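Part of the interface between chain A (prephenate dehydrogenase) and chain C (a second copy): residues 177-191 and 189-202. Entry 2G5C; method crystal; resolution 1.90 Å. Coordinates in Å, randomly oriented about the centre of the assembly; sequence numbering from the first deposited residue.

Chain A 177-191: DYVFGVVSHLPHAVA
Chain C 189-202: AVAFALVDTLIHMS

Two helices from the two copies of prephenate dehydrogenase pack almost antiparallel, their N-to-C directions 173° apart and their axes 10.5 Å apart at closest approach. The register follows from the nearest CA pairs: V182(A) CA to L198(C) CA and P187(A) CA to L194(C) CA are each 7.5 Å, and V190(A) CA to V190(C) CA is 8.1 Å. Together the stretches bury 466 Å².

Chain A is helical throughout 177-191, with phi/psi near -62/-44 from H185(A) to A191(A). At 181-185 the turn widens to the pi type: H185(A) N to F180(A) O is 2.9 Å and L186(A) N to G181(A) O is 3.0 Å, both i to i-5 bonds, with V183(A) at -82/-12 and S184(A) at -128/-54. A kink follows at P187(A), whose N makes no bond to the preceding turn. In chain C the helix runs 189-200, with ordinary i to i-4 bonds early on and weak, mostly i to i-3 bonds in its last turn; M201(C), at phi/psi -93/2, still bonds back, M201(C) N to T197(C) O being 2.8 Å.

M201(C), a selenomethionine, has the largest covered area, 78 Å². Its CA-to-CB bond points toward chain A, and chi1 m, chi2 t and chi3 p bring CE to 3.8 Å from V182(A) CG2 and 4.1 Å from Y178(A) CE1. The same residue supplies the one hydrogen bond across the contact: Y178(A) OH donates to M201(C) O at 2.6 Å. The carbonyl lies at the edge of the tyrosine ring, near its plane. Although the Y178(A) CA-to-CB bond points sideways, chi1 t and chi2 74° carry the hydroxyl to its acceptor.

The CA-to-CB bond of L194(C), which has 69 Å² covered, points toward chain A. With chi1 at -91°, between wells, and chi2 t, its CD2 serves two neighbours: L186(A) CG at 3.9 Å and V190(A) CG2 at 4.2 Å. L186(A) (chi1 t, chi2 p) also places CD2 3.9 Å from T197(C) CG2.

V182(A), covered over 57 Å² and in chi1 t, spans about one turn of chain C. Besides the CG2 contact with M201(C), its CG1 lies 3.9 Å from L198(C) CD1. L198(C) starts sideways, but chi1 -92° and chi2 p bring its end nearer; its CD2 is 4.2 Å from V183(A) CG1. At the far end, V190(A) CG1 and V190(C) CG1 approach to 3.2 Å, very tight for two methyls, with both valines in t.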

# COMPACT_ATOMS: atom_id res chain seq x y z
N ASP A 177 -12.31 -18.12 2.55
CA ASP A 177 -12.77 -17.10 1.62
C ASP A 177 -13.27 -15.83 2.28
O ASP A 177 -13.24 -14.76 1.68
CB ASP A 177 -13.84 -17.68 0.70
CG ASP A 177 -13.25 -18.57 -0.38
OD1 ASP A 177 -12.08 -18.97 -0.24
OD2 ASP A 177 -13.97 -18.87 -1.36
N TYR A 178 -13.74 -15.95 3.51
CA TYR A 178 -14.21 -14.77 4.22
C TYR A 178 -12.99 -13.96 4.63
O TYR A 178 -12.90 -12.76 4.33
CB TYR A 178 -14.98 -15.16 5.48
CG TYR A 178 -15.36 -13.96 6.31
CD1 TYR A 178 -16.38 -13.09 5.91
CD2 TYR A 178 -14.68 -13.66 7.49
CE1 TYR A 178 -16.70 -11.96 6.65
CE2 TYR A 178 -14.99 -12.53 8.24
CZ TYR A 178 -16.00 -11.69 7.82
OH TYR A 178 -16.30 -10.56 8.55
N VAL A 179 -12.06 -14.61 5.31
CA VAL A 179 -10.85 -13.95 5.78
C VAL A 179 -10.06 -13.27 4.66
O VAL A 179 -9.75 -12.09 4.74
CB VAL A 179 -9.94 -14.96 6.53
CG1 VAL A 179 -8.62 -14.28 6.92
CG2 VAL A 179 -10.65 -15.46 7.77
N PHE A 180 -9.75 -14.02 3.62
CA PHE A 180 -8.99 -13.46 2.52
C PHE A 180 -9.81 -12.53 1.66
O PHE A 180 -9.26 -11.72 0.91
CB PHE A 180 -8.34 -14.60 1.72
CG PHE A 180 -7.27 -15.29 2.49
CD1 PHE A 180 -6.00 -14.72 2.61
CD2 PHE A 180 -7.55 -16.45 3.22
CE1 PHE A 180 -5.04 -15.28 3.44
CE2 PHE A 180 -6.59 -17.01 4.05
CZ PHE A 180 -5.33 -16.42 4.17
N GLY A 181 -11.13 -12.62 1.78
CA GLY A 181 -11.98 -11.72 1.04
C GLY A 181 -11.76 -10.34 1.63
O GLY A 181 -11.75 -9.34 0.91
N VAL A 182 -11.58 -10.27 2.94
CA VAL A 182 -11.37 -8.99 3.61
C VAL A 182 -9.91 -8.52 3.65
O VAL A 182 -9.63 -7.35 3.35
CB VAL A 182 -11.92 -9.01 5.07
CG1 VAL A 182 -11.82 -7.62 5.68
CG2 VAL A 182 -13.37 -9.51 5.08
N VAL A 183 -8.99 -9.40 4.01
CA VAL A 183 -7.58 -9.01 4.12
C VAL A 183 -6.76 -8.98 2.83
O VAL A 183 -5.65 -8.45 2.82
CB VAL A 183 -6.81 -9.91 5.13
CG1 VAL A 183 -7.52 -9.90 6.49
CG2 VAL A 183 -6.69 -11.34 4.58
N SER A 184 -7.30 -9.54 1.76
CA SER A 184 -6.58 -9.58 0.49
C SER A 184 -7.36 -9.04 -0.70
O SER A 184 -6.90 -8.16 -1.41
CB SER A 184 -6.13 -11.01 0.19
OG SER A 184 -5.64 -11.12 -1.13
N HIS A 185 -8.55 -9.58 -0.92
CA HIS A 185 -9.35 -9.15 -2.06
C HIS A 185 -9.80 -7.70 -1.94
O HIS A 185 -9.65 -6.92 -2.88
CB HIS A 185 -10.55 -10.08 -2.22
CG HIS A 185 -10.17 -11.53 -2.23
ND1 HIS A 185 -11.09 -12.55 -2.10
CD2 HIS A 185 -8.96 -12.12 -2.33
CE1 HIS A 185 -10.46 -13.71 -2.12
NE2 HIS A 185 -9.16 -13.48 -2.26
N LEU A 186 -10.33 -7.33 -0.77
CA LEU A 186 -10.79 -5.96 -0.55
C LEU A 186 -9.66 -4.95 -0.81
O LEU A 186 -9.86 -3.97 -1.52
CB LEU A 186 -11.31 -5.80 0.89
CG LEU A 186 -11.52 -4.38 1.40
CD1 LEU A 186 -12.57 -3.66 0.54
CD2 LEU A 186 -11.94 -4.43 2.87
N PRO A 187 -8.47 -5.18 -0.23
CA PRO A 187 -7.34 -4.27 -0.44
C PRO A 187 -7.02 -4.10 -1.92
O PRO A 187 -6.68 -3.01 -2.37
CB PRO A 187 -6.20 -4.94 0.32
CG PRO A 187 -6.91 -5.59 1.46
CD PRO A 187 -8.14 -6.18 0.81
N HIS A 188 -7.13 -5.18 -2.68
CA HIS A 188 -6.86 -5.10 -4.11
C HIS A 188 -7.98 -4.33 -4.81
O HIS A 188 -7.72 -3.46 -5.64
CB HIS A 188 -6.69 -6.51 -4.72
CG HIS A 188 -5.33 -7.09 -4.51
ND1 HIS A 188 -4.90 -7.57 -3.29
CD2 HIS A 188 -4.27 -7.22 -5.35
CE1 HIS A 188 -3.64 -7.97 -3.39
NE2 HIS A 188 -3.24 -7.77 -4.63
N ALA A 189 -9.23 -4.64 -4.47
CA ALA A 189 -10.37 -3.94 -5.06
C ALA A 189 -10.22 -2.43 -4.81
O ALA A 189 -10.50 -1.61 -5.69
CB ALA A 189 -11.66 -4.44 -4.44
N VAL A 190 -9.79 -2.08 -3.61
CA VAL A 190 -9.59 -0.69 -3.24
C VAL A 190 -8.53 -0.01 -4.12
O VAL A 190 -8.72 1.12 -4.57
CB VAL A 190 -9.20 -0.57 -1.74
CG1 VAL A 190 -8.54 0.77 -1.47
CG2 VAL A 190 -10.44 -0.72 -0.88
N ALA A 191 -7.43 -0.71 -4.37
CA ALA A 191 -6.35 -0.17 -5.19
C ALA A 191 -6.82 0.04 -6.63
O ALA A 191 -6.53 1.06 -7.26
CB ALA A 191 -5.15 -1.10 -5.17
N ALA C 189 -6.73 8.41 3.94
CA ALA C 189 -8.07 8.12 4.43
C ALA C 189 -8.41 6.65 4.18
O ALA C 189 -8.92 5.96 5.06
CB ALA C 189 -9.10 9.02 3.75
N VAL C 190 -8.13 6.19 2.96
CA VAL C 190 -8.38 4.80 2.56
C VAL C 190 -7.57 3.84 3.44
O VAL C 190 -8.08 2.79 3.86
CB VAL C 190 -8.00 4.59 1.07
CG1 VAL C 190 -8.03 3.10 0.72
CG2 VAL C 190 -8.97 5.37 0.18
N ALA C 191 -6.32 4.18 3.72
CA ALA C 191 -5.50 3.32 4.57
C ALA C 191 -6.09 3.23 5.98
O ALA C 191 -6.17 2.14 6.57
CB ALA C 191 -4.07 3.86 4.63
N PHE C 192 -6.48 4.37 6.54
CA PHE C 192 -7.06 4.38 7.88
C PHE C 192 -8.33 3.53 7.93
O PHE C 192 -8.51 2.70 8.83
CB PHE C 192 -7.40 5.81 8.33
CG PHE C 192 -6.21 6.68 8.56
CD1 PHE C 192 -5.20 6.29 9.43
CD2 PHE C 192 -6.10 7.93 7.94
CE1 PHE C 192 -4.10 7.12 9.68
CE2 PHE C 192 -5.01 8.76 8.18
CZ PHE C 192 -4.01 8.36 9.05
N ALA C 193 -9.21 3.74 6.95
CA ALA C 193 -10.47 3.01 6.89
C ALA C 193 -10.27 1.51 6.65
O ALA C 193 -11.05 0.70 7.15
CB ALA C 193 -11.36 3.61 5.81
N LEU C 194 -9.25 1.14 5.89
CA LEU C 194 -8.99 -0.27 5.64
C LEU C 194 -8.65 -0.95 6.96
O LEU C 194 -9.09 -2.07 7.22
CB LEU C 194 -7.82 -0.45 4.66
CG LEU C 194 -8.19 -0.52 3.17
CD1 LEU C 194 -6.92 -0.49 2.32
CD2 LEU C 194 -8.98 -1.80 2.91
N VAL C 195 -7.87 -0.28 7.80
CA VAL C 195 -7.53 -0.87 9.08
C VAL C 195 -8.78 -0.92 9.96
O VAL C 195 -9.02 -1.91 10.65
CB VAL C 195 -6.44 -0.06 9.80
CG1 VAL C 195 -6.19 -0.63 11.21
CG2 VAL C 195 -5.15 -0.12 8.99
N ASP C 196 -9.57 0.14 9.93
CA ASP C 196 -10.79 0.19 10.73
C ASP C 196 -11.76 -0.92 10.32
O ASP C 196 -12.51 -1.44 11.15
CB ASP C 196 -11.48 1.54 10.58
CG ASP C 196 -12.58 1.73 11.59
OD1 ASP C 196 -12.27 1.78 12.81
OD2 ASP C 196 -13.76 1.80 11.19
N THR C 197 -11.74 -1.28 9.04
CA THR C 197 -12.60 -2.34 8.53
C THR C 197 -12.33 -3.68 9.21
O THR C 197 -13.26 -4.40 9.56
CB THR C 197 -12.41 -2.53 7.01
OG1 THR C 197 -12.84 -1.35 6.33
CG2 THR C 197 -13.23 -3.71 6.52
N LEU C 198 -11.05 -4.01 9.40
CA LEU C 198 -10.69 -5.26 10.04
C LEU C 198 -11.15 -5.30 11.50
O LEU C 198 -11.33 -6.37 12.06
CB LEU C 198 -9.18 -5.49 9.97
CG LEU C 198 -8.65 -6.29 8.77
CD1 LEU C 198 -9.00 -5.58 7.47
CD2 LEU C 198 -7.14 -6.46 8.91
N ILE C 199 -11.34 -4.13 12.09
CA ILE C 199 -11.81 -4.05 13.47
C ILE C 199 -13.26 -4.51 13.53
O ILE C 199 -13.63 -5.36 14.34
CB ILE C 199 -11.72 -2.60 14.01
CG1 ILE C 199 -10.25 -2.20 14.18
CG2 ILE C 199 -12.47 -2.47 15.34
CD1 ILE C 199 -10.06 -0.75 14.60
N HIS C 200 -14.06 -3.95 12.63
CA HIS C 200 -15.49 -4.24 12.57
C HIS C 200 -15.87 -5.56 11.92
O HIS C 200 -16.92 -6.13 12.24
CB HIS C 200 -16.20 -3.09 11.87
CG HIS C 200 -16.15 -1.81 12.63
ND1 HIS C 200 -16.78 -1.64 13.84
CD2 HIS C 200 -15.52 -0.64 12.37
CE1 HIS C 200 -16.54 -0.42 14.30
NE2 HIS C 200 -15.78 0.21 13.42
N MSE C 201 -15.04 -6.06 11.01
CA MSE C 201 -15.35 -7.31 10.35
C MSE C 201 -14.73 -8.53 11.03
O MSE C 201 -14.88 -9.65 10.56
CB MSE C 201 -14.97 -7.23 8.87
CG MSE C 201 -15.85 -6.21 8.15
SE MSE C 201 -15.73 -6.27 6.23
CE MSE C 201 -16.69 -7.94 5.96
N SER C 202 -14.04 -8.30 12.14
CA SER C 202 -13.49 -9.41 12.88
C SER C 202 -14.67 -9.95 13.69
O SER C 202 -15.70 -9.29 13.81
CB SER C 202 -12.37 -8.95 13.82
OG SER C 202 -11.16 -8.77 13.12